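PDB 7LPO: cytoplasmic protein, which is a sterylglucosidase of glycoside hydrolase family 5 that probably releases glucose from steryl beta-glucosides. Local coordinates for residues Ile524-Asp529 / Ser659-Ala664; Lys92-Asn97 / Ser591-Asp596; Gly456-Leu459 / His463-Trp466. One frame throughout, in Å; residues are numbered along the deposited sequence. Where two conformers were deposited one is given.

Contact 1: Ile524-Asp529 / Ser659-Ala664; sequences IPYDMD and SRAVAA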
# COMPACT_ATOMS: atom_id res chain seq x y z
N ILE A 524 -5.72 1.10 -10.15
CA ILE A 524 -7.12 1.27 -10.53
C ILE A 524 -7.81 -0.08 -10.53
O ILE A 524 -7.16 -1.13 -10.64
CB ILE A 524 -7.28 1.92 -11.92
CG1 ILE A 524 -6.57 1.09 -12.99
CG2 ILE A 524 -6.72 3.35 -11.93
CD1 ILE A 524 -7.47 0.21 -13.84
N PRO A 525 -9.15 -0.09 -10.42
CA PRO A 525 -9.90 -1.36 -10.47
C PRO A 525 -10.20 -1.81 -11.89
O PRO A 525 -10.65 -1.03 -12.73
CB PRO A 525 -11.19 -1.03 -9.71
CG PRO A 525 -11.40 0.46 -10.02
CD PRO A 525 -10.00 1.06 -10.07
N TYR A 526 -9.98 -3.10 -12.14
CA TYR A 526 -10.23 -3.68 -13.45
C TYR A 526 -11.63 -4.26 -13.59
O TYR A 526 -12.09 -4.46 -14.72
CB TYR A 526 -9.18 -4.76 -13.75
CG TYR A 526 -7.86 -4.18 -14.21
CD1 TYR A 526 -7.64 -3.87 -15.54
CD2 TYR A 526 -6.84 -3.92 -13.30
CE1 TYR A 526 -6.44 -3.33 -15.96
CE2 TYR A 526 -5.63 -3.37 -13.72
CZ TYR A 526 -5.45 -3.08 -15.06
OH TYR A 526 -4.26 -2.58 -15.49
N ASP A 527 -12.31 -4.52 -12.47
CA ASP A 527 -13.67 -5.05 -12.51
C ASP A 527 -14.72 -3.96 -12.69
O ASP A 527 -15.79 -4.00 -12.07
CB ASP A 527 -13.95 -5.87 -11.24
CG ASP A 527 -13.71 -5.08 -9.95
OD1 ASP A 527 -12.85 -4.18 -9.94
OD2 ASP A 527 -14.36 -5.41 -8.93
N MET A 528 -14.43 -2.98 -13.54
CA MET A 528 -15.35 -1.88 -13.78
C MET A 528 -16.59 -2.34 -14.53
O MET A 528 -16.57 -3.33 -15.26
CB MET A 528 -14.69 -0.80 -14.62
CG MET A 528 -13.48 -0.21 -14.03
SD MET A 528 -12.85 1.02 -15.17
CE MET A 528 -11.68 1.86 -14.10
N ASP A 529 -17.69 -1.59 -14.35
CA ASP A 529 -18.87 -1.72 -15.19
C ASP A 529 -19.49 -3.11 -15.07
O ASP A 529 -19.90 -3.72 -16.07
CB ASP A 529 -18.54 -1.41 -16.65
CG ASP A 529 -17.99 0.00 -16.83
OD1 ASP A 529 -18.63 0.95 -16.33
OD2 ASP A 529 -16.92 0.17 -17.46
N SER A 659 -2.37 -9.84 -19.82
CA SER A 659 -2.32 -8.46 -19.35
C SER A 659 -3.64 -7.74 -19.63
O SER A 659 -4.36 -8.07 -20.57
CB SER A 659 -1.17 -7.71 -20.03
OG SER A 659 -1.52 -7.36 -21.36
N ARG A 660 -3.95 -6.76 -18.79
CA ARG A 660 -5.12 -5.91 -18.97
C ARG A 660 -4.68 -4.45 -19.00
O ARG A 660 -4.08 -3.97 -18.03
CB ARG A 660 -6.15 -6.14 -17.87
CG ARG A 660 -6.63 -7.57 -17.75
CD ARG A 660 -5.81 -8.34 -16.72
NE ARG A 660 -6.14 -7.99 -15.34
CZ ARG A 660 -7.24 -8.38 -14.72
NH1 ARG A 660 -8.14 -9.13 -15.36
NH2 ARG A 660 -7.45 -8.03 -13.45
N ALA A 661 -4.99 -3.75 -20.09
CA ALA A 661 -4.63 -2.34 -20.26
C ALA A 661 -3.12 -2.14 -20.18
O ALA A 661 -2.64 -1.15 -19.62
CB ALA A 661 -5.35 -1.46 -19.24
N VAL A 662 -2.37 -3.09 -20.73
CA VAL A 662 -0.91 -3.01 -20.75
C VAL A 662 -0.43 -1.70 -21.37
O VAL A 662 0.60 -1.16 -20.97
CB VAL A 662 -0.34 -4.25 -21.49
CG1 VAL A 662 -0.60 -4.15 -22.99
CG2 VAL A 662 1.12 -4.41 -21.20
N ALA A 663 -1.16 -1.17 -22.35
CA ALA A 663 -0.72 0.06 -22.99
C ALA A 663 -0.58 1.20 -21.99
O ALA A 663 0.22 2.12 -22.20
CB ALA A 663 -1.69 0.46 -24.10
N ALA A 664 -1.33 1.17 -20.89
CA ALA A 664 -1.30 2.27 -19.94
C ALA A 664 -0.25 2.09 -18.85
O ALA A 664 0.35 3.08 -18.42
CB ALA A 664 -2.68 2.45 -19.29
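Arg660 lies over one face of the Tyr526 ring, its guanidinium turned 28° from the ring plane. Its CZ stands 4.8 Å from the centroid of the Tyr526 ring, an off-centre cation-pi pair weighted toward the CB side, where Arg660 NH2 comes within 3.7 Å of Tyr526 CB. The arginine chain bends twice, with chi2 at 93° and chi3 at 75°, which folds the charged end back over the ring instead of letting it run past. Its aliphatic root joins on the same side: Arg660 CB is 3.4 Å from Tyr526 CE1. Ala661 closes the edge, its methyl CB 3.9 Å from Tyr526 CE1; a small residue suits a place so near the ring plane, and it also takes the N-cap position of helix 662-665. Against the opposite face Ile524 sets its CD1, so the phenol is sandwiched between a methyl and a cation. A second shell fixes the arginine. Asp597 and Asp589 form salt bridges with NH1 and NH2, and Ser591 O also bonds NH2, so the buried charge is probably well compensated, and the bonds limit rotation of the guanidinium. Backbone bonding to Asp589 steadies Tyr526 itself. The tyrosine belongs to the loop leaving strand 518-522 of the (beta/alpha)8 barrel typical of family 5, and here that loop packs on the segment leading into helix 662-665.

Contact 2: Lys92-Asn97 / Ser591-Asp596; sequences KAWGYN and SLWSVD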
# COMPACT_ATOMS: atom_id res chain seq x y z
N LYS A 92 10.02 -7.71 -15.61
CA LYS A 92 11.24 -7.07 -16.11
C LYS A 92 11.07 -6.61 -17.55
O LYS A 92 11.51 -5.52 -17.92
CB LYS A 92 12.43 -8.02 -15.99
CG LYS A 92 13.77 -7.30 -15.87
CD LYS A 92 13.96 -6.74 -14.47
CE LYS A 92 15.27 -5.98 -14.32
NZ LYS A 92 15.05 -4.50 -14.26
N ALA A 93 10.43 -7.44 -18.39
CA ALA A 93 10.20 -7.08 -19.78
C ALA A 93 9.30 -5.86 -19.93
O ALA A 93 9.37 -5.17 -20.95
CB ALA A 93 9.60 -8.27 -20.54
N TRP A 94 8.46 -5.59 -18.93
CA TRP A 94 7.63 -4.39 -18.90
C TRP A 94 8.40 -3.17 -18.44
O TRP A 94 7.80 -2.09 -18.32
CB TRP A 94 6.42 -4.60 -17.99
CG TRP A 94 5.31 -5.44 -18.56
CD1 TRP A 94 5.05 -5.66 -19.89
CD2 TRP A 94 4.30 -6.14 -17.83
NE1 TRP A 94 3.94 -6.47 -20.02
CE2 TRP A 94 3.47 -6.78 -18.77
CE3 TRP A 94 4.02 -6.29 -16.47
CZ2 TRP A 94 2.39 -7.56 -18.39
CZ3 TRP A 94 2.93 -7.08 -16.10
CH2 TRP A 94 2.13 -7.69 -17.05
N GLY A 95 9.70 -3.30 -18.20
CA GLY A 95 10.54 -2.19 -17.83
C GLY A 95 10.68 -1.96 -16.34
O GLY A 95 11.39 -1.03 -15.94
N TYR A 96 10.04 -2.77 -15.51
CA TYR A 96 10.07 -2.54 -14.07
C TYR A 96 11.41 -2.95 -13.47
O TYR A 96 12.03 -3.93 -13.90
CB TYR A 96 8.94 -3.30 -13.40
CG TYR A 96 7.57 -2.81 -13.84
CD1 TYR A 96 7.36 -1.47 -14.15
CD2 TYR A 96 6.50 -3.68 -13.95
CE1 TYR A 96 6.13 -1.02 -14.55
CE2 TYR A 96 5.26 -3.23 -14.35
CZ TYR A 96 5.08 -1.90 -14.66
OH TYR A 96 3.85 -1.45 -15.07
N ASN A 97 11.88 -2.17 -12.50
CA ASN A 97 13.10 -2.48 -11.76
C ASN A 97 12.89 -2.45 -10.26
O ASN A 97 13.86 -2.43 -9.50
CB ASN A 97 14.22 -1.50 -12.14
CG ASN A 97 13.80 -0.04 -11.98
OD1 ASN A 97 12.72 0.25 -11.46
ND2 ASN A 97 14.65 0.88 -12.42
N SER A 591 -5.19 -6.35 -10.07
CA SER A 591 -4.04 -6.99 -10.70
C SER A 591 -3.89 -6.57 -12.16
O SER A 591 -4.87 -6.51 -12.91
CB SER A 591 -4.15 -8.51 -10.62
OG SER A 591 -3.01 -9.12 -11.20
N LEU A 592 -2.65 -6.29 -12.55
CA LEU A 592 -2.33 -5.99 -13.94
C LEU A 592 -2.52 -7.19 -14.86
O LEU A 592 -2.60 -7.01 -16.08
CB LEU A 592 -0.88 -5.53 -14.05
CG LEU A 592 -0.45 -4.35 -13.19
CD1 LEU A 592 1.00 -4.01 -13.47
CD2 LEU A 592 -1.35 -3.16 -13.45
N TRP A 593 -2.58 -8.40 -14.30
CA TRP A 593 -2.45 -9.63 -15.06
C TRP A 593 -3.39 -10.67 -14.46
O TRP A 593 -3.62 -10.69 -13.25
CB TRP A 593 -0.98 -10.10 -15.05
CG TRP A 593 -0.68 -11.23 -15.96
CD1 TRP A 593 -0.25 -11.16 -17.25
CD2 TRP A 593 -0.78 -12.63 -15.66
NE1 TRP A 593 -0.09 -12.42 -17.78
CE2 TRP A 593 -0.41 -13.34 -16.82
CE3 TRP A 593 -1.15 -13.35 -14.52
CZ2 TRP A 593 -0.40 -14.74 -16.87
CZ3 TRP A 593 -1.15 -14.73 -14.58
CH2 TRP A 593 -0.78 -15.41 -15.75
N SER A 594 -3.94 -11.52 -15.32
CA SER A 594 -4.86 -12.57 -14.88
C SER A 594 -4.83 -13.70 -15.89
O SER A 594 -4.86 -13.46 -17.10
CB SER A 594 -6.29 -12.05 -14.75
OG SER A 594 -7.19 -13.12 -14.46
N VAL A 595 -4.78 -14.94 -15.39
CA VAL A 595 -4.85 -16.10 -16.28
C VAL A 595 -6.15 -16.09 -17.06
O VAL A 595 -6.20 -16.58 -18.20
CB VAL A 595 -4.71 -17.42 -15.49
CG1 VAL A 595 -3.35 -17.50 -14.83
CG2 VAL A 595 -5.82 -17.53 -14.46
N ASP A 596 -7.23 -15.56 -16.48
CA ASP A 596 -8.51 -15.51 -17.19
C ASP A 596 -8.46 -14.59 -18.41
O ASP A 596 -9.40 -14.60 -19.22
CB ASP A 596 -9.62 -15.05 -16.25
CG ASP A 596 -10.10 -16.16 -15.32
OD1 ASP A 596 -9.80 -17.34 -15.59
OD2 ASP A 596 -10.78 -15.85 -14.32
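Leu592 pushes its CD1 methyl into the notch between Trp94 and Tyr96, 4.5 Å from Trp94 CZ3 and 4.2 Å from Tyr96 OH. The leucine and the tyrosine approach from opposite directions, and the extended end of Leu592 (chi2 -178°) carries the methyl forward into the hollow. In return, the six-membered end of the Trp94 indole enters the gap between Leu592 and Trp593: its CH2 atom lies 4.2 Å from Trp593 CD1, which sits at the edge of the Trp94 ring, near its plane. These are loose apolar contacts, and wide indoles and a branched leucine suit them, because apolar surfaces meeting at such distances need no directional bond. The polar corners of the rings are satisfied elsewhere, Trp94 NE1 by Ile655 O, Trp593 NE1 by Asp657 O and Tyr96 OH by Phe665 O, which fixes how far each ring can swing. Both backbones are shaped to present these knobs. Gly95, with positive phi (92°), ends helix 83-93 in a Schellman motif, a conformation that a side chain would crowd, and Lys92 NZ reaches over to Tyr96 O at 3.1 Å. On the other segment Ser591 OG donates to a lone pair of Trp593 O at 2.7 Å, linking the residues on either side of Leu592. The meshing is shallow: these side chains lie where helix 83-93 ends, with Leu592 and Tyr96 resting on strands 35-43 and 567-570 of the barrel and helix 652-656 touching Ala93.

Contact 3: Gly456-Leu459 / His463-Trp466; sequences GLTL and HWNW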
# COMPACT_ATOMS: atom_id res chain seq x y z
N GLY A 456 -9.50 8.02 -5.87
CA GLY A 456 -10.50 7.44 -5.00
C GLY A 456 -11.87 7.31 -5.65
O GLY A 456 -12.57 6.33 -5.44
N LEU A 457 -12.27 8.32 -6.43
CA LEU A 457 -13.55 8.22 -7.12
C LEU A 457 -13.60 6.96 -7.99
O LEU A 457 -14.60 6.23 -7.99
CB LEU A 457 -13.79 9.47 -7.97
CG LEU A 457 -15.06 9.39 -8.82
CD1 LEU A 457 -16.29 9.40 -7.91
CD2 LEU A 457 -15.16 10.53 -9.82
N THR A 458 -12.55 6.72 -8.76
CA THR A 458 -12.51 5.55 -9.62
C THR A 458 -12.49 4.27 -8.80
O THR A 458 -13.23 3.31 -9.09
CB THR A 458 -11.30 5.63 -10.54
OG1 THR A 458 -11.35 6.85 -11.31
CG2 THR A 458 -11.25 4.44 -11.48
N LEU A 459 -11.67 4.24 -7.75
CA LEU A 459 -11.57 3.06 -6.91
C LEU A 459 -12.91 2.70 -6.28
O LEU A 459 -13.34 1.54 -6.33
CB LEU A 459 -10.52 3.30 -5.83
CG LEU A 459 -10.04 2.12 -4.99
CD1 LEU A 459 -9.35 1.11 -5.86
CD2 LEU A 459 -9.11 2.63 -3.90
N HIS A 463 -15.72 2.71 -11.74
CA HIS A 463 -16.15 3.31 -13.00
C HIS A 463 -15.17 4.42 -13.32
O HIS A 463 -14.75 5.17 -12.43
CB HIS A 463 -17.58 3.85 -12.89
CG HIS A 463 -18.18 4.26 -14.19
ND1 HIS A 463 -19.03 3.45 -14.91
CD2 HIS A 463 -18.06 5.40 -14.91
CE1 HIS A 463 -19.40 4.07 -16.02
NE2 HIS A 463 -18.82 5.26 -16.04
N TRP A 464 -14.78 4.52 -14.59
CA TRP A 464 -14.01 5.66 -15.06
C TRP A 464 -15.02 6.74 -15.41
O TRP A 464 -15.69 6.66 -16.44
CB TRP A 464 -13.15 5.31 -16.26
CG TRP A 464 -12.41 6.49 -16.79
CD1 TRP A 464 -12.51 7.01 -18.05
CD2 TRP A 464 -11.48 7.32 -16.08
NE1 TRP A 464 -11.68 8.11 -18.17
CE2 TRP A 464 -11.04 8.32 -16.98
CE3 TRP A 464 -10.98 7.32 -14.78
CZ2 TRP A 464 -10.12 9.30 -16.63
CZ3 TRP A 464 -10.06 8.29 -14.42
CH2 TRP A 464 -9.64 9.27 -15.34
N ASN A 465 -15.16 7.73 -14.54
CA ASN A 465 -16.17 8.77 -14.71
C ASN A 465 -15.71 9.88 -15.63
O ASN A 465 -14.52 10.16 -15.75
CB ASN A 465 -16.53 9.35 -13.35
CG ASN A 465 -17.09 8.31 -12.41
OD1 ASN A 465 -16.41 7.83 -11.49
ND2 ASN A 465 -18.33 7.94 -12.66
N TRP A 466 -16.68 10.53 -16.29
CA TRP A 466 -16.41 11.70 -17.11
C TRP A 466 -16.16 12.94 -16.27
O TRP A 466 -15.86 14.00 -16.83
CB TRP A 466 -17.58 11.95 -18.09
CG TRP A 466 -18.93 11.98 -17.44
CD1 TRP A 466 -19.79 10.94 -17.30
CD2 TRP A 466 -19.58 13.12 -16.86
NE1 TRP A 466 -20.94 11.35 -16.65
CE2 TRP A 466 -20.83 12.69 -16.37
CE3 TRP A 466 -19.22 14.46 -16.70
CZ2 TRP A 466 -21.72 13.54 -15.73
CZ3 TRP A 466 -20.11 15.31 -16.07
CH2 TRP A 466 -21.34 14.85 -15.58
O HOH W 1 -13.65 8.23 -12.16
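Thr458 turns OG1 away from its own carbonyl carbon (chi1 -57°), while Trp464 swings its indole anti to the backbone N (chi1 177°); together these put the hydroxyl at the indole edge, OG1 3.5 Å from Trp464 CE3. The other branch of the threonine is used too, CG2 lying 3.7 Å from His463 O. A residue with one polar and one methyl arm suits this place, because each arm meets a different part of the returning chain. One water ties the two segments together: it donates to Thr458 OG1 at 2.8 Å and accepts from Asn465 N at 2.9 Å. A longer bond to His463 O, 3.3 Å from the water, competes with other acceptors for its protons. Asp455 OD2 also bonds Thr458 OG1, and Glu490 takes Trp464 NE1, fixing the hydroxyl and the indole from outside. Farther along, Leu457 CD2 packs 4.0 Å from Asn465 CB, apolar branch against aliphatic root. Trp464 and Thr458 both lean on helix 547-559. This is local packing of a short helix, 456-461, against the loop that follows it and leads to strand 467-469, bridged by a water near the surface.

How the contacts relate
Contacts 1 and 2 are buried and share a boundary: Arg660 N probably donates to Leu592 O and Arg660 NH2 to Ser591 O, so segments 591-596 and 659-664 touch directly, each meeting a different part of the barrel. Contact 3 lies at the surface, and nothing in it comes within about 10 Å of contact 2, nearest atoms counted. It does border contact 1, where Pro525 and Met528 pack on Thr458. Chemistry follows place. In contact 1 a buried arginine lies over an aromatic face and is probably neutralised by acids from outside the two segments; contact 2 relies on apolar packing across nearly 500 residues of sequence; contact 3, closed within a few residues, leans on an ordered water.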